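Local structure of uncharacterized NTF2-like protein (Cytophaga hutchinsonii ATCC 33406, 3F14) at residues H12-D17 with D95-E100; I29-I34 with I46-K51; C79-A84 with A89-C94. The protein is of unknown function but has the SnoaL-like, NTF2-type cone fold, whose pocket in relatives often binds a small ligand or serves as an active site. All blocks are in the same frame, centred on the assembly; numbering follows the deposited sequence.

Contact 1 of 3, residues H12-D17 with D95-E100. With TRS (2-amino-2-hydroxymethyl-propane-1,3-diol), chain B.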
loop_
_atom_site.group_PDB
_atom_site.type_symbol
_atom_site.label_atom_id
_atom_site.label_comp_id
_atom_site.label_asym_id
_atom_site.label_seq_id
_atom_site.Cartn_x
_atom_site.Cartn_y
_atom_site.Cartn_z
ATOM N N HIS A 12 0.722 16.114 -3.642
ATOM C CA HIS A 12 -0.481 16.784 -4.124
ATOM C C HIS A 12 -1.565 15.814 -4.520
ATOM O O HIS A 12 -2.699 15.940 -4.090
ATOM C CB HIS A 12 -0.163 17.670 -5.323
ATOM C CG HIS A 12 0.409 18.999 -4.955
ATOM N ND1 HIS A 12 1.764 19.265 -4.983
ATOM C CD2 HIS A 12 -0.202 20.137 -4.554
ATOM C CE1 HIS A 12 1.961 20.531 -4.633
ATOM N NE2 HIS A 12 0.786 21.079 -4.367
ATOM N N PHE A 13 -1.233 14.768 -5.291
ATOM C CA PHE A 13 -2.275 13.825 -5.695
ATOM C C PHE A 13 -2.859 13.096 -4.481
ATOM O O PHE A 13 -4.073 12.988 -4.358
ATOM C CB PHE A 13 -1.738 12.808 -6.735
ATOM C CG PHE A 13 -2.841 11.956 -7.365
ATOM C CD1 PHE A 13 -3.343 10.834 -6.750
ATOM C CD2 PHE A 13 -3.377 12.337 -8.607
ATOM C CE1 PHE A 13 -4.379 10.116 -7.310
ATOM C CE2 PHE A 13 -4.378 11.612 -9.188
ATOM C CZ PHE A 13 -4.914 10.514 -8.535
ATOM N N SER A 14 -1.999 12.622 -3.569
ATOM C CA SER A 14 -2.479 11.828 -2.444
ATOM C C SER A 14 -3.384 12.634 -1.505
ATOM O O SER A 14 -4.274 12.101 -0.881
ATOM C CB SER A 14 -1.311 11.200 -1.666
ATOM O OG SER A 14 -0.833 10.012 -2.350
ATOM N N SER A 15 -3.109 13.928 -1.397
ATOM C CA SER A 15 -3.882 14.807 -0.534
ATOM C C SER A 15 -5.160 15.317 -1.246
ATOM O O SER A 15 -5.938 16.087 -0.647
ATOM C CB SER A 15 -2.999 15.965 0.018
ATOM O OG SER A 15 -2.569 16.752 -1.027
ATOM N N GLY A 16 -5.447 14.839 -2.460
ATOM C CA GLY A 16 -6.668 15.181 -3.188
ATOM C C GLY A 16 -6.626 16.384 -4.072
ATOM O O GLY A 16 -7.653 16.716 -4.654
ATOM N N ASP A 17 -5.480 17.027 -4.176
ATOM C CA ASP A 17 -5.314 18.211 -4.982
ATOM C C ASP A 17 -4.919 17.787 -6.384
ATOM O O ASP A 17 -3.856 18.129 -6.891
ATOM C CB ASP A 17 -4.270 19.170 -4.390
ATOM C CG ASP A 17 -4.271 20.553 -5.062
ATOM O OD1 ASP A 17 -5.120 20.802 -5.948
ATOM O OD2 ASP A 17 -3.347 21.349 -4.723
ATOM N N ASP A 95 -1.055 4.971 -1.591
ATOM C CA ASP A 95 -0.955 5.340 -3.005
ATOM C C ASP A 95 0.443 5.071 -3.492
ATOM O O ASP A 95 1.424 5.564 -2.926
ATOM C CB ASP A 95 -1.294 6.804 -3.224
ATOM C CG ASP A 95 -2.713 7.167 -2.827
ATOM O OD1 ASP A 95 -3.654 6.370 -3.013
ATOM O OD2 ASP A 95 -2.933 8.337 -2.310
ATOM N N ILE A 96 0.550 4.323 -4.595
ATOM C CA ILE A 96 1.833 3.920 -5.171
ATOM C C ILE A 96 1.967 4.537 -6.567
ATOM O O ILE A 96 1.097 4.320 -7.425
ATOM C CB ILE A 96 1.933 2.381 -5.287
ATOM C CG1 ILE A 96 1.733 1.740 -3.931
ATOM C CG2 ILE A 96 3.261 1.961 -5.946
ATOM C CD1 ILE A 96 1.700 0.184 -3.941
ATOM N N TYR A 97 3.009 5.345 -6.768
ATOM C CA TYR A 97 3.230 6.032 -8.034
ATOM C C TYR A 97 4.405 5.449 -8.749
ATOM O O TYR A 97 5.456 5.254 -8.144
ATOM C CB TYR A 97 3.504 7.534 -7.780
ATOM C CG TYR A 97 2.401 8.272 -7.045
ATOM C CD1 TYR A 97 2.288 8.194 -5.657
ATOM C CD2 TYR A 97 1.456 9.034 -7.718
ATOM C CE1 TYR A 97 1.279 8.798 -4.969
ATOM C CE2 TYR A 97 0.446 9.646 -7.048
ATOM C CZ TYR A 97 0.362 9.554 -5.662
ATOM O OH TYR A 97 -0.677 10.133 -4.994
ATOM N N ARG A 98 4.246 5.178 -10.027
ATOM C CA ARG A 98 5.382 4.838 -10.878
ATOM C C ARG A 98 5.506 5.953 -11.875
ATOM O O ARG A 98 4.570 6.270 -12.616
ATOM C CB ARG A 98 5.184 3.535 -11.622
ATOM C CG ARG A 98 6.412 3.134 -12.499
ATOM C CD ARG A 98 6.233 1.829 -13.290
ATOM N N PHE A 99 6.688 6.563 -11.898
ATOM C CA PHE A 99 6.960 7.625 -12.781
ATOM C C PHE A 99 7.711 7.133 -14.026
ATOM O O PHE A 99 8.332 6.056 -14.027
ATOM C CB PHE A 99 7.819 8.695 -12.084
ATOM C CG PHE A 99 7.137 9.324 -10.919
ATOM C CD1 PHE A 99 6.339 10.429 -11.088
ATOM C CD2 PHE A 99 7.309 8.803 -9.652
ATOM C CE1 PHE A 99 5.695 10.991 -9.993
ATOM C CE2 PHE A 99 6.690 9.357 -8.592
ATOM C CZ PHE A 99 5.865 10.442 -8.771
ATOM N N GLU A 100 7.537 7.883 -15.097
ATOM C CA GLU A 100 8.339 7.716 -16.314
ATOM C C GLU A 100 8.940 9.088 -16.435
ATOM O O GLU A 100 8.276 10.016 -16.912
ATOM C CB GLU A 100 7.495 7.357 -17.512
ATOM C CG GLU A 100 8.308 7.077 -18.767
ATOM C CD GLU A 100 7.418 6.631 -19.917
ATOM O OE1 GLU A 100 6.885 5.499 -19.814
ATOM O OE2 GLU A 100 7.234 7.416 -20.880
HETATM C C TRS B . -6.514 9.296 -2.380
HETATM C C1 TRS B . -6.468 7.905 -3.066
HETATM C C2 TRS B . -7.740 9.462 -1.493
HETATM C C3 TRS B . -6.538 10.393 -3.431
HETATM N N TRS B . -5.328 9.454 -1.526
HETATM O O1 TRS B . -6.047 6.895 -2.159
HETATM O O2 TRS B . -7.780 8.438 -0.522
HETATM O O3 TRS B . -5.274 10.436 -4.030
#

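Contact 2 of 3, residues I29-I34 with I46-K51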
loop_
_atom_site.group_PDB
_atom_site.type_symbol
_atom_site.label_atom_id
_atom_site.label_comp_id
_atom_site.label_asym_id
_atom_site.label_seq_id
_atom_site.Cartn_x
_atom_site.Cartn_y
_atom_site.Cartn_z
ATOM N N ILE A 29 -1.415 7.368 -18.737
ATOM C CA ILE A 29 -1.551 7.126 -17.305
ATOM C C ILE A 29 -2.663 6.153 -16.993
ATOM O O ILE A 29 -3.711 6.173 -17.597
ATOM C CB ILE A 29 -1.767 8.452 -16.555
ATOM C CG1 ILE A 29 -1.832 8.242 -15.006
ATOM C CG2 ILE A 29 -3.054 9.198 -17.015
ATOM C CD1 ILE A 29 -1.774 9.570 -14.193
ATOM N N GLU A 30 -2.441 5.290 -15.997
ATOM C CA GLU A 30 -3.515 4.462 -15.479
ATOM C C GLU A 30 -3.622 4.701 -13.969
ATOM O O GLU A 30 -2.601 4.801 -13.297
ATOM C CB GLU A 30 -3.232 2.975 -15.716
ATOM C CG GLU A 30 -3.127 2.672 -17.166
ATOM C CD GLU A 30 -3.055 1.172 -17.494
ATOM O OE1 GLU A 30 -3.190 0.336 -16.563
ATOM O OE2 GLU A 30 -2.828 0.889 -18.693
ATOM N N TRP A 31 -4.846 4.786 -13.469
ATOM C CA TRP A 31 -5.138 4.812 -12.042
ATOM C C TRP A 31 -5.903 3.560 -11.709
ATOM O O TRP A 31 -7.046 3.403 -12.092
ATOM C CB TRP A 31 -5.921 6.049 -11.638
ATOM C CG TRP A 31 -6.073 6.245 -10.126
ATOM C CD1 TRP A 31 -5.409 5.594 -9.159
ATOM C CD2 TRP A 31 -6.870 7.238 -9.453
ATOM N NE1 TRP A 31 -5.766 6.078 -7.927
ATOM C CE2 TRP A 31 -6.658 7.102 -8.068
ATOM C CE3 TRP A 31 -7.734 8.245 -9.889
ATOM C CZ2 TRP A 31 -7.311 7.907 -7.119
ATOM C CZ3 TRP A 31 -8.401 9.033 -8.943
ATOM C CH2 TRP A 31 -8.165 8.880 -7.583
ATOM N N ASN A 32 -5.238 2.641 -10.987
ATOM C CA ASN A 32 -5.782 1.383 -10.515
ATOM C C ASN A 32 -6.251 1.592 -9.068
ATOM O O ASN A 32 -5.438 1.614 -8.158
ATOM C CB ASN A 32 -4.745 0.284 -10.605
ATOM C CG ASN A 32 -5.271 -1.051 -10.139
ATOM O OD1 ASN A 32 -6.425 -1.175 -9.772
ATOM N ND2 ASN A 32 -4.413 -2.048 -10.149
ATOM N N ILE A 33 -7.545 1.746 -8.861
ATOM C CA ILE A 33 -8.148 1.867 -7.535
ATOM C C ILE A 33 -8.524 0.425 -7.153
ATOM O O ILE A 33 -9.508 -0.136 -7.636
ATOM C CB ILE A 33 -9.336 2.814 -7.497
ATOM C CG1 ILE A 33 -8.873 4.206 -7.997
ATOM C CG2 ILE A 33 -9.896 2.878 -6.038
ATOM C CD1 ILE A 33 -10.047 5.234 -8.125
ATOM N N ILE A 34 -7.675 -0.197 -6.329
ATOM C CA ILE A 34 -7.765 -1.604 -5.991
ATOM C C ILE A 34 -9.144 -1.967 -5.437
ATOM O O ILE A 34 -9.669 -1.323 -4.544
ATOM C CB ILE A 34 -6.667 -1.959 -4.931
ATOM C CG1 ILE A 34 -5.253 -1.765 -5.511
ATOM C CG2 ILE A 34 -6.851 -3.383 -4.407
ATOM C CD1 ILE A 34 -4.811 -2.775 -6.531
ATOM N N ILE A 46 -8.233 12.404 -15.883
ATOM C CA ILE A 46 -8.548 13.771 -15.496
ATOM C C ILE A 46 -10.045 13.922 -15.273
ATOM O O ILE A 46 -10.467 14.542 -14.273
ATOM C CB ILE A 46 -7.992 14.799 -16.521
ATOM C CG1 ILE A 46 -6.473 14.823 -16.397
ATOM C CG2 ILE A 46 -8.585 16.195 -16.263
ATOM C CD1 ILE A 46 -5.807 15.662 -17.475
ATOM N N ASP A 47 -10.858 13.348 -16.132
ATOM C CA ASP A 47 -12.317 13.492 -15.987
ATOM C C ASP A 47 -12.771 12.813 -14.702
ATOM O O ASP A 47 -13.644 13.322 -13.987
ATOM C CB ASP A 47 -13.074 12.895 -17.200
ATOM C CG ASP A 47 -12.986 13.748 -18.459
ATOM O OD1 ASP A 47 -12.704 14.973 -18.388
ATOM O OD2 ASP A 47 -13.328 13.195 -19.547
ATOM N N PHE A 48 -12.192 11.664 -14.400
ATOM C CA PHE A 48 -12.545 10.915 -13.187
ATOM C C PHE A 48 -12.130 11.676 -11.952
ATOM O O PHE A 48 -12.915 11.838 -11.007
ATOM C CB PHE A 48 -11.850 9.554 -13.222
ATOM C CG PHE A 48 -12.275 8.592 -12.129
ATOM C CD1 PHE A 48 -13.336 7.725 -12.337
ATOM C CD2 PHE A 48 -11.562 8.539 -10.971
ATOM C CE1 PHE A 48 -13.687 6.825 -11.333
ATOM C CE2 PHE A 48 -11.911 7.655 -9.989
ATOM C CZ PHE A 48 -12.968 6.802 -10.191
ATOM N N CYS A 49 -10.923 12.210 -11.946
ATOM C CA CYS A 49 -10.477 13.059 -10.858
ATOM C C CYS A 49 -11.376 14.256 -10.704
ATOM O O CYS A 49 -11.672 14.660 -9.549
ATOM C CB CYS A 49 -9.032 13.513 -11.120
ATOM S SG CYS A 49 -7.791 12.238 -10.922
ATOM N N ASN A 50 -11.757 14.935 -11.777
ATOM C CA ASN A 50 -12.639 16.098 -11.670
ATOM C C ASN A 50 -13.996 15.739 -11.084
ATOM O O ASN A 50 -14.588 16.565 -10.361
ATOM C CB ASN A 50 -12.767 16.843 -13.020
ATOM C CG ASN A 50 -11.548 17.729 -13.307
ATOM O OD1 ASN A 50 -10.890 18.196 -12.383
ATOM N ND2 ASN A 50 -11.300 18.021 -14.564
ATOM N N LYS A 51 -14.553 14.593 -11.457
ATOM C CA LYS A 51 -15.838 14.151 -10.893
ATOM C C LYS A 51 -15.715 13.985 -9.371
ATOM O O LYS A 51 -16.618 14.379 -8.613
ATOM C CB LYS A 51 -16.259 12.863 -11.588
ATOM C CG LYS A 51 -17.503 12.165 -11.106
ATOM C CD LYS A 51 -17.918 11.064 -12.102
ATOM C CE LYS A 51 -18.863 10.036 -11.497
ATOM N NZ LYS A 51 -19.781 10.632 -10.466
#

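Contact 3 of 3, residues C79-A84 with A89-C94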
loop_
_atom_site.group_PDB
_atom_site.type_symbol
_atom_site.label_atom_id
_atom_site.label_comp_id
_atom_site.label_asym_id
_atom_site.label_seq_id
_atom_site.Cartn_x
_atom_site.Cartn_y
_atom_site.Cartn_z
ATOM N N CYS A 79 -7.940 9.834 5.001
ATOM C CA CYS A 79 -8.949 10.777 4.556
ATOM C C CYS A 79 -10.148 10.782 5.504
ATOM O O CYS A 79 -10.872 9.762 5.621
ATOM C CB CYS A 79 -9.443 10.355 3.208
ATOM S SG CYS A 79 -10.771 11.365 2.486
ATOM N N ARG A 80 -10.363 11.907 6.184
ATOM C CA ARG A 80 -11.476 12.103 7.104
ATOM C C ARG A 80 -12.661 12.623 6.336
ATOM O O ARG A 80 -12.562 13.624 5.608
ATOM C CB ARG A 80 -11.115 13.130 8.186
ATOM C CG ARG A 80 -12.193 13.375 9.218
ATOM C CD ARG A 80 -11.729 14.472 10.188
ATOM N NE ARG A 80 -12.766 14.800 11.163
ATOM C CZ ARG A 80 -13.320 15.992 11.330
ATOM N NH1 ARG A 80 -12.966 17.044 10.643
ATOM N NH2 ARG A 80 -14.258 16.079 12.237
ATOM N N TYR A 81 -13.805 11.946 6.474
ATOM C CA TYR A 81 -15.013 12.366 5.777
ATOM C C TYR A 81 -16.186 12.029 6.681
ATOM O O TYR A 81 -15.992 11.586 7.792
ATOM C CB TYR A 81 -15.071 11.667 4.431
ATOM C CG TYR A 81 -15.394 10.223 4.529
ATOM C CD1 TYR A 81 -14.418 9.277 4.947
ATOM C CD2 TYR A 81 -16.654 9.754 4.220
ATOM C CE1 TYR A 81 -14.712 7.948 5.074
ATOM C CE2 TYR A 81 -16.966 8.401 4.388
ATOM C CZ TYR A 81 -15.988 7.506 4.790
ATOM O OH TYR A 81 -16.316 6.182 4.951
ATOM N N PHE A 82 -17.405 12.371 6.268
ATOM C CA PHE A 82 -18.592 12.072 7.082
ATOM C C PHE A 82 -19.487 10.972 6.418
ATOM O O PHE A 82 -19.756 11.097 5.232
ATOM C CB PHE A 82 -19.303 13.398 7.431
ATOM C CG PHE A 82 -18.616 14.169 8.567
ATOM C CD1 PHE A 82 -18.988 13.961 9.895
ATOM C CD2 PHE A 82 -17.567 15.041 8.296
ATOM C CE1 PHE A 82 -18.320 14.636 10.960
ATOM C CE2 PHE A 82 -16.905 15.704 9.324
ATOM C CZ PHE A 82 -17.280 15.505 10.654
ATOM N N ASP A 83 -19.879 9.944 7.203
ATOM C CA ASP A 83 -20.711 8.745 6.787
ATOM C C ASP A 83 -22.212 9.050 6.705
ATOM O O ASP A 83 -22.621 10.220 6.801
ATOM C CB ASP A 83 -20.472 7.497 7.690
ATOM C CG ASP A 83 -20.971 7.658 9.107
ATOM O OD1 ASP A 83 -21.813 8.555 9.409
ATOM O OD2 ASP A 83 -20.517 6.866 9.964
ATOM N N ALA A 84 -23.027 8.006 6.504
ATOM C CA ALA A 84 -24.488 8.131 6.277
ATOM C C ALA A 84 -25.252 8.698 7.445
ATOM O O ALA A 84 -26.253 9.356 7.270
ATOM C CB ALA A 84 -25.073 6.742 5.920
ATOM N N ALA A 89 -15.803 9.550 9.757
ATOM C CA ALA A 89 -15.279 8.265 9.284
ATOM C C ALA A 89 -13.892 8.525 8.687
ATOM O O ALA A 89 -13.587 9.630 8.259
ATOM C CB ALA A 89 -16.206 7.662 8.222
ATOM N N PHE A 90 -13.082 7.492 8.552
ATOM C CA PHE A 90 -11.732 7.638 8.036
ATOM C C PHE A 90 -11.428 6.531 7.049
ATOM O O PHE A 90 -11.703 5.367 7.353
ATOM C CB PHE A 90 -10.642 7.652 9.144
ATOM C CG PHE A 90 -10.597 8.938 9.957
ATOM C CD1 PHE A 90 -9.722 9.985 9.650
ATOM C CD2 PHE A 90 -11.431 9.079 11.051
ATOM C CE1 PHE A 90 -9.713 11.142 10.432
ATOM C CE2 PHE A 90 -11.417 10.234 11.822
ATOM C CZ PHE A 90 -10.565 11.260 11.513
ATOM N N VAL A 91 -10.910 6.884 5.884
ATOM C CA VAL A 91 -10.382 5.911 4.925
ATOM C C VAL A 91 -8.861 5.990 5.046
ATOM O O VAL A 91 -8.292 7.077 4.911
ATOM C CB VAL A 91 -10.785 6.232 3.504
ATOM C CG1 VAL A 91 -9.893 5.459 2.460
ATOM C CG2 VAL A 91 -12.277 5.960 3.304
ATOM N N SER A 92 -8.205 4.848 5.269
ATOM C CA SER A 92 -6.777 4.739 5.283
ATOM C C SER A 92 -6.337 4.385 3.870
ATOM O O SER A 92 -6.871 3.420 3.290
ATOM C CB SER A 92 -6.336 3.632 6.245
ATOM O OG SER A 92 -6.599 3.998 7.607
ATOM N N TYR A 93 -5.399 5.135 3.320
ATOM C CA TYR A 93 -4.935 4.893 1.962
ATOM C C TYR A 93 -3.438 4.694 1.835
ATOM O O TYR A 93 -2.636 5.214 2.601
ATOM C CB TYR A 93 -5.398 6.031 0.977
ATOM C CG TYR A 93 -4.959 7.424 1.338
ATOM C CD1 TYR A 93 -3.676 7.914 1.032
ATOM C CD2 TYR A 93 -5.845 8.297 1.951
ATOM C CE1 TYR A 93 -3.304 9.197 1.383
ATOM C CE2 TYR A 93 -5.490 9.594 2.243
ATOM C CZ TYR A 93 -4.228 10.054 1.978
ATOM O OH TYR A 93 -3.910 11.361 2.344
ATOM N N CYS A 94 -3.094 3.903 0.833
ATOM C CA CYS A 94 -1.729 3.726 0.396
ATOM C C CYS A 94 -1.741 3.924 -1.132
ATOM O O CYS A 94 -2.362 3.152 -1.846
ATOM C CB CYS A 94 -1.211 2.336 0.765
ATOM S SG CYS A 94 0.482 2.058 0.158
#

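Contact 1 of 3, residues H12-D17 with D95-E100
Ser14 OG is held by two hydrogen bonds, one accepted and one donated: it accepts from Tyr97 OH and gives to Asp95 OD2, each bond 2.7 Å long. The relay therefore has one direction, phenol to serine to carboxylate. Tyr97 brings its ring edge to the serine, with Ser14 OG lying in the ring plane, while OD2 of Asp95 receives the bond on its anti lone pair, away from OD1. With OG anti to the carbonyl carbon (chi1 -80°), the Ser14 hydroxyl lies beside its own backbone N and faces the strand.

Beside this relay, Phe13 CD1 comes within 3.3 Å of Tyr97 OH, which sits near the plane of the Phe13 ring at its edge. The two ring planes are nearly perpendicular (82°).

A Tris molecule, probably from the crystallisation liquor, binds on the far side of the carboxylate: its O1 donates to Asp95 OD1 over 2.6 Å and its N to Asp95 OD2 over 2.8 Å. Its N also bonds Ser14 O, and O3 bonds Phe13 O. Ser109 supplies a further partner for OD1. The helix ends just beyond, where Gly16, at positive phi, closes a Schellman motif. A buried polar cluster between the N-terminal helix and the curved sheet, with a small molecule at its carboxylate, is consistent with the interior pocket of an NTF2-like fold.

Contact 2 of 3, residues I29-I34 with I46-K51
Strand 29-33 and the segment 46-51 of the long helix run with their axes 10.6 Å apart at closest and 46° between their N-to-C directions, a separation that side chains alone bridge. This is helix-on-sheet packing of the NTF2-like fold, in which helix 42-57 lies against the concave side of the curved sheet.

Two residues of the strand, Trp31 and Ile33, point to the helix, as expected for alternate positions on one face. They meet Phe48 and Cys49. The indole offers its six-membered ring: CZ3 of Trp31 lies 3.8 Å from CD2 of Phe48 and sits at the edge of the phenyl ring, near its plane. The two ring planes are almost perpendicular (88°), with centroids 5.8 Å apart. Phe48 reaches this far from the helix because its CG is anti to the backbone N (chi1 -172°).

Cys49 makes a sulfur-aromatic contact with the same indole ring, its SG standing obliquely to the ring, 4.8 Å from the centroid of the six-membered part. The pyrrole end of Trp31 is held elsewhere: NE1 bonds Ser109, while Phe13 meets the indole edge-to-face. Ile33 both packs CG1 over one face of the Trp31 ring and sends its chain on towards the helix, where the terminal CD1 meets CE2 of Phe48 at 3.6 Å.

Contact 3 of 3, residues C79-A84 with A89-C94
This is an antiparallel strand pairing in the beta hairpin formed by strands 72-82 and 88-100, close to its turn. Four backbone bonds set the register: two join Cys79 to Val91 and two join Tyr81 to Ala89, flanking the non-hydrogen-bonded pair Arg80-Phe90. The straightest, Tyr81 N to Ala89 O, has an N-H...O angle of 171°; Ala89 N to Tyr81 O is more bent, at 148°.

On the face carrying Tyr81, the phenol ring leans across the partner strand, its CG between the backbone N and carbonyl carbon (chi1 73°). This places the ring over Ala89, whose CB lies 3.8 Å from the centroid in a CH-pi contact, and brings Tyr81 CE1 within 3.6 Å of Val91 CG2. Replacing Tyr81 with a serine would probably uncover the Ala89 methyl and Val91 CG2, opening a gap on this face.

On the opposite face, the extended Arg80 chain crosses the Phe90 ring obliquely in one of that ring's two conformers, while its NE forms a salt bridge with Glu88. Adjacent, antiparallel and joined by a short turn, the strands form a beta hairpin, here at its turn end, and are neighbours within the NTF2-like sheet.

How the contacts relate
All three contacts reach one mixed, strongly curved sheet. Along the chain, contact 1 spans the longest stretch, from helix 2-14 to strand 88-100, and both others fall within it, contact 2 closing before contact 3 opens. Contacts 1 and 2 have centres about 11 Å apart and touch: Phe13 CE1 lies 3.7 Å from Trp31 CZ2, and Phe13 CE2 3.9 Å from Cys49 SG, so the two helices and the sheet share one interior. Contact 3, about 18 Å from either centre, uses strand 88-100 just before contact 1 does and meets it where Ser14 O and Tyr93 OH pack. The Tris molecule lies near Trp31, Tyr93 and Asp95, consistent with a pocket bordered by all three.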